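PDB 5T5I: tungsten-containing formylmethanofuran dehydrogenase 2 subunit C from Methanothermobacter wolfeii, which probably serves as the beta-helical FwdC-type subunit of a complex that interconverts carbon dioxide plus methanofuran and formylmethanofuran in methanogenesis. Local coordinates for residues F26-K35 against K47-S55. Residues are numbered along the deposited sequence; the frame is centred on the assembly and turned at random.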
loop_
_atom_site.group_PDB
_atom_site.type_symbol
_atom_site.label_atom_id
_atom_site.label_comp_id
_atom_site.label_asym_id
_atom_site.label_seq_id
_atom_site.Cartn_x
_atom_site.Cartn_y
_atom_site.Cartn_z
ATOM N N PHE C 26 -10.129 -58.525 -29.119
ATOM C CA PHE C 26 -9.758 -58.844 -30.504
ATOM C C PHE C 26 -9.105 -60.222 -30.597
ATOM O O PHE C 26 -9.230 -60.872 -31.633
ATOM C CB PHE C 26 -8.849 -57.748 -31.098
ATOM C CG PHE C 26 -9.531 -56.467 -31.546
ATOM C CD1 PHE C 26 -10.651 -55.976 -30.877
ATOM C CD2 PHE C 26 -8.983 -55.692 -32.559
ATOM C CE1 PHE C 26 -11.271 -54.795 -31.294
ATOM C CE2 PHE C 26 -9.595 -54.504 -32.962
ATOM C CZ PHE C 26 -10.728 -54.059 -32.319
ATOM N N ALA C 27 -8.457 -60.697 -29.504
ATOM C CA ALA C 27 -7.802 -62.016 -29.480
ATOM C C ALA C 27 -8.773 -63.160 -29.789
ATOM O O ALA C 27 -9.858 -63.218 -29.208
ATOM C CB ALA C 27 -7.132 -62.246 -28.134
ATOM N N GLY C 28 -8.386 -64.014 -30.737
ATOM C CA GLY C 28 -9.161 -65.177 -31.156
ATOM C C GLY C 28 -10.315 -64.905 -32.106
ATOM O O GLY C 28 -11.060 -65.833 -32.427
ATOM N N LYS C 29 -10.482 -63.651 -32.576
ATOM C CA LYS C 29 -11.568 -63.278 -33.484
ATOM C C LYS C 29 -11.038 -63.022 -34.888
ATOM O O LYS C 29 -9.961 -62.455 -35.051
ATOM C CB LYS C 29 -12.270 -62.000 -32.990
ATOM C CG LYS C 29 -13.100 -62.184 -31.734
ATOM C CD LYS C 29 -13.907 -60.920 -31.423
ATOM C CE LYS C 29 -14.855 -61.065 -30.249
ATOM N NZ LYS C 29 -14.158 -61.534 -29.020
ATOM N N SER C 30 -11.828 -63.380 -35.901
ATOM C CA SER C 30 -11.505 -63.116 -37.302
ATOM C C SER C 30 -11.794 -61.638 -37.585
ATOM O O SER C 30 -12.429 -60.973 -36.768
ATOM C CB SER C 30 -12.387 -63.968 -38.212
ATOM O OG SER C 30 -13.744 -63.571 -38.088
ATOM N N ILE C 31 -11.403 -61.150 -38.769
ATOM C CA ILE C 31 -11.674 -59.761 -39.166
ATOM C C ILE C 31 -13.195 -59.504 -39.202
ATOM O O ILE C 31 -13.651 -58.470 -38.709
ATOM C CB ILE C 31 -10.972 -59.431 -40.521
ATOM C CG1 ILE C 31 -9.427 -59.462 -40.381
ATOM C CG2 ILE C 31 -11.441 -58.095 -41.106
ATOM C CD1 ILE C 31 -8.803 -58.463 -39.356
ATOM N N GLU C 32 -13.968 -60.468 -39.729
ATOM C CA GLU C 32 -15.435 -60.374 -39.814
ATOM C C GLU C 32 -16.083 -60.351 -38.420
ATOM O O GLU C 32 -17.040 -59.603 -38.211
ATOM C CB GLU C 32 -16.000 -61.524 -40.691
ATOM C CG GLU C 32 -17.049 -61.087 -41.695
ATOM C CD GLU C 32 -16.660 -59.958 -42.635
ATOM O OE1 GLU C 32 -17.507 -59.060 -42.822
ATOM O OE2 GLU C 32 -15.518 -59.942 -43.151
ATOM N N GLU C 33 -15.540 -61.121 -37.460
ATOM C CA GLU C 33 -16.043 -61.111 -36.079
ATOM C C GLU C 33 -15.719 -59.774 -35.389
ATOM O O GLU C 33 -16.542 -59.277 -34.623
ATOM C CB GLU C 33 -15.458 -62.275 -35.263
ATOM C CG GLU C 33 -16.045 -63.629 -35.617
ATOM C CD GLU C 33 -15.358 -64.776 -34.903
ATOM O OE1 GLU C 33 -16.022 -65.455 -34.089
ATOM O OE2 GLU C 33 -14.144 -64.973 -35.130
ATOM N N ILE C 34 -14.542 -59.183 -35.684
ATOM C CA ILE C 34 -14.138 -57.888 -35.115
ATOM C C ILE C 34 -15.104 -56.775 -35.577
ATOM O O ILE C 34 -15.473 -55.926 -34.762
ATOM C CB ILE C 34 -12.636 -57.573 -35.408
ATOM C CG1 ILE C 34 -11.724 -58.546 -34.609
ATOM C CG2 ILE C 34 -12.277 -56.108 -35.063
ATOM C CD1 ILE C 34 -10.312 -58.616 -35.079
ATOM N N LYS C 35 -15.557 -56.812 -36.850
ATOM C CA LYS C 35 -16.526 -55.838 -37.381
ATOM C C LYS C 35 -17.868 -55.902 -36.631
ATOM O O LYS C 35 -18.574 -54.902 -36.600
ATOM C CB LYS C 35 -16.797 -56.071 -38.880
ATOM C CG LYS C 35 -15.630 -55.767 -39.813
ATOM C CD LYS C 35 -15.966 -56.214 -41.236
ATOM C CE LYS C 35 -14.848 -55.958 -42.212
ATOM N NZ LYS C 35 -15.263 -56.263 -43.610
ATOM N N LYS C 47 -22.588 -51.682 -34.190
ATOM C CA LYS C 47 -21.448 -52.551 -34.505
ATOM C C LYS C 47 -20.211 -51.707 -34.766
ATOM O O LYS C 47 -20.321 -50.622 -35.341
ATOM C CB LYS C 47 -21.760 -53.403 -35.747
ATOM C CG LYS C 47 -22.822 -54.463 -35.490
ATOM C CD LYS C 47 -23.147 -55.273 -36.740
ATOM C CE LYS C 47 -23.873 -54.479 -37.804
ATOM N NZ LYS C 47 -24.856 -55.313 -38.551
ATOM N N LEU C 48 -19.027 -52.221 -34.405
ATOM C CA LEU C 48 -17.751 -51.537 -34.651
ATOM C C LEU C 48 -17.603 -51.192 -36.137
ATOM O O LEU C 48 -17.188 -50.087 -36.463
ATOM C CB LEU C 48 -16.577 -52.424 -34.174
ATOM C CG LEU C 48 -15.159 -51.845 -34.253
ATOM C CD1 LEU C 48 -14.998 -50.621 -33.373
ATOM C CD2 LEU C 48 -14.151 -52.858 -33.795
ATOM N N GLY C 49 -18.029 -52.113 -37.009
ATOM C CA GLY C 49 -18.005 -51.951 -38.463
ATOM C C GLY C 49 -18.838 -50.797 -39.003
ATOM O O GLY C 49 -18.585 -50.333 -40.117
ATOM N N ASP C 50 -19.844 -50.329 -38.238
ATOM C CA ASP C 50 -20.671 -49.178 -38.634
ATOM C C ASP C 50 -19.865 -47.872 -38.613
ATOM O O ASP C 50 -20.249 -46.930 -39.298
ATOM C CB ASP C 50 -21.900 -49.010 -37.705
ATOM C CG ASP C 50 -22.942 -50.118 -37.775
ATOM O OD1 ASP C 50 -23.046 -50.769 -38.838
ATOM O OD2 ASP C 50 -23.702 -50.287 -36.787
ATOM N N PHE C 51 -18.785 -47.792 -37.804
ATOM C CA PHE C 51 -17.983 -46.569 -37.658
ATOM C C PHE C 51 -16.490 -46.736 -37.967
ATOM O O PHE C 51 -15.755 -45.746 -37.911
ATOM C CB PHE C 51 -18.199 -46.002 -36.245
ATOM C CG PHE C 51 -19.553 -45.354 -36.108
ATOM C CD1 PHE C 51 -19.754 -44.041 -36.510
ATOM C CD2 PHE C 51 -20.642 -46.073 -35.633
ATOM C CE1 PHE C 51 -21.013 -43.443 -36.392
ATOM C CE2 PHE C 51 -21.898 -45.472 -35.516
ATOM C CZ PHE C 51 -22.070 -44.158 -35.881
ATOM N N PHE C 52 -16.041 -47.954 -38.340
ATOM C CA PHE C 52 -14.644 -48.214 -38.686
ATOM C C PHE C 52 -14.531 -49.231 -39.798
ATOM O O PHE C 52 -15.254 -50.228 -39.777
ATOM C CB PHE C 52 -13.866 -48.793 -37.486
ATOM C CG PHE C 52 -13.742 -47.860 -36.307
ATOM C CD1 PHE C 52 -14.722 -47.818 -35.327
ATOM C CD2 PHE C 52 -12.651 -47.021 -36.184
ATOM C CE1 PHE C 52 -14.618 -46.938 -34.251
ATOM C CE2 PHE C 52 -12.550 -46.137 -35.119
ATOM C CZ PHE C 52 -13.541 -46.086 -34.166
ATOM N N GLU C 53 -13.566 -49.033 -40.717
ATOM C CA GLU C 53 -13.215 -50.049 -41.707
ATOM C C GLU C 53 -12.239 -50.940 -40.922
ATOM O O GLU C 53 -11.515 -50.409 -40.072
ATOM C CB GLU C 53 -12.495 -49.458 -42.931
ATOM C CG GLU C 53 -13.262 -48.385 -43.691
ATOM C CD GLU C 53 -14.380 -48.865 -44.596
ATOM O OE1 GLU C 53 -14.664 -50.085 -44.619
ATOM O OE2 GLU C 53 -14.976 -48.008 -45.289
ATOM N N VAL C 54 -12.253 -52.262 -41.134
ATOM C CA VAL C 54 -11.375 -53.195 -40.411
ATOM C C VAL C 54 -10.585 -54.053 -41.409
ATOM O O VAL C 54 -11.171 -54.579 -42.352
ATOM C CB VAL C 54 -12.165 -54.097 -39.418
ATOM C CG1 VAL C 54 -11.212 -54.913 -38.537
ATOM C CG2 VAL C 54 -13.120 -53.274 -38.545
ATOM N N SER C 55 -9.262 -54.212 -41.173
ATOM C CA SER C 55 -8.372 -55.055 -41.974
ATOM C C SER C 55 -7.187 -55.540 -41.114
ATOM O O SER C 55 -7.015 -55.081 -39.980
ATOM C CB SER C 55 -7.853 -54.294 -43.194
ATOM O OG SER C 55 -7.046 -53.191 -42.824
#
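Ile-34 and Val-54 meet at the margin of the buried half of this contact: their side chains cross at about a right angle, with Ile-34 CG2 3.8 Å from Val-54 CG1. With CG1 beside the backbone N (chi1 -69°), Ile-34 CG2 stands anti to that N and is turned toward Val-54, Leu-48 CD2 (4.0 Å) and one face of the Phe-26 ring, offset toward its rim. Leu-48 CD2 in turn approaches Phe-26 CZ obliquely at 3.9 Å, so Phe-26, Ile-34 and Leu-48 form a buried apolar cluster. Beside it, Lys-35 O accepts from Gly-49 N (2.9 Å), the donor lying in the carbonyl plane on a lone pair, with a C=O...N angle of 133°. The short helix 31-35 begins with a capping box, Ser-30 OG accepting from Glu-33 N while Ser-30 N donates to Glu-33 OE2. It runs nearly antiparallel (161°) to strand 52-55, which pairs with strand 3-8 at the N-terminal end of a chain consistent with the family's right-handed beta-helix. On the solvent side Ile-31, Val-54 and Lys-35 are partly exposed and Ser-55 exposed, though contacts remain close. Ile-31 CG2 lies 3.7 Å from Val-54 O, and its CD1 lies against the backbone carbonyl of Ser-55 (3.8 Å to its C); an alanine here would probably open a gap against Val-54 and Ser-55. Extended beyond CG, Lys-35 slides past Val-54, its CG 3.8 Å from Val-54 CG2, while its NZ makes a long salt bridge to Glu-32 OE1.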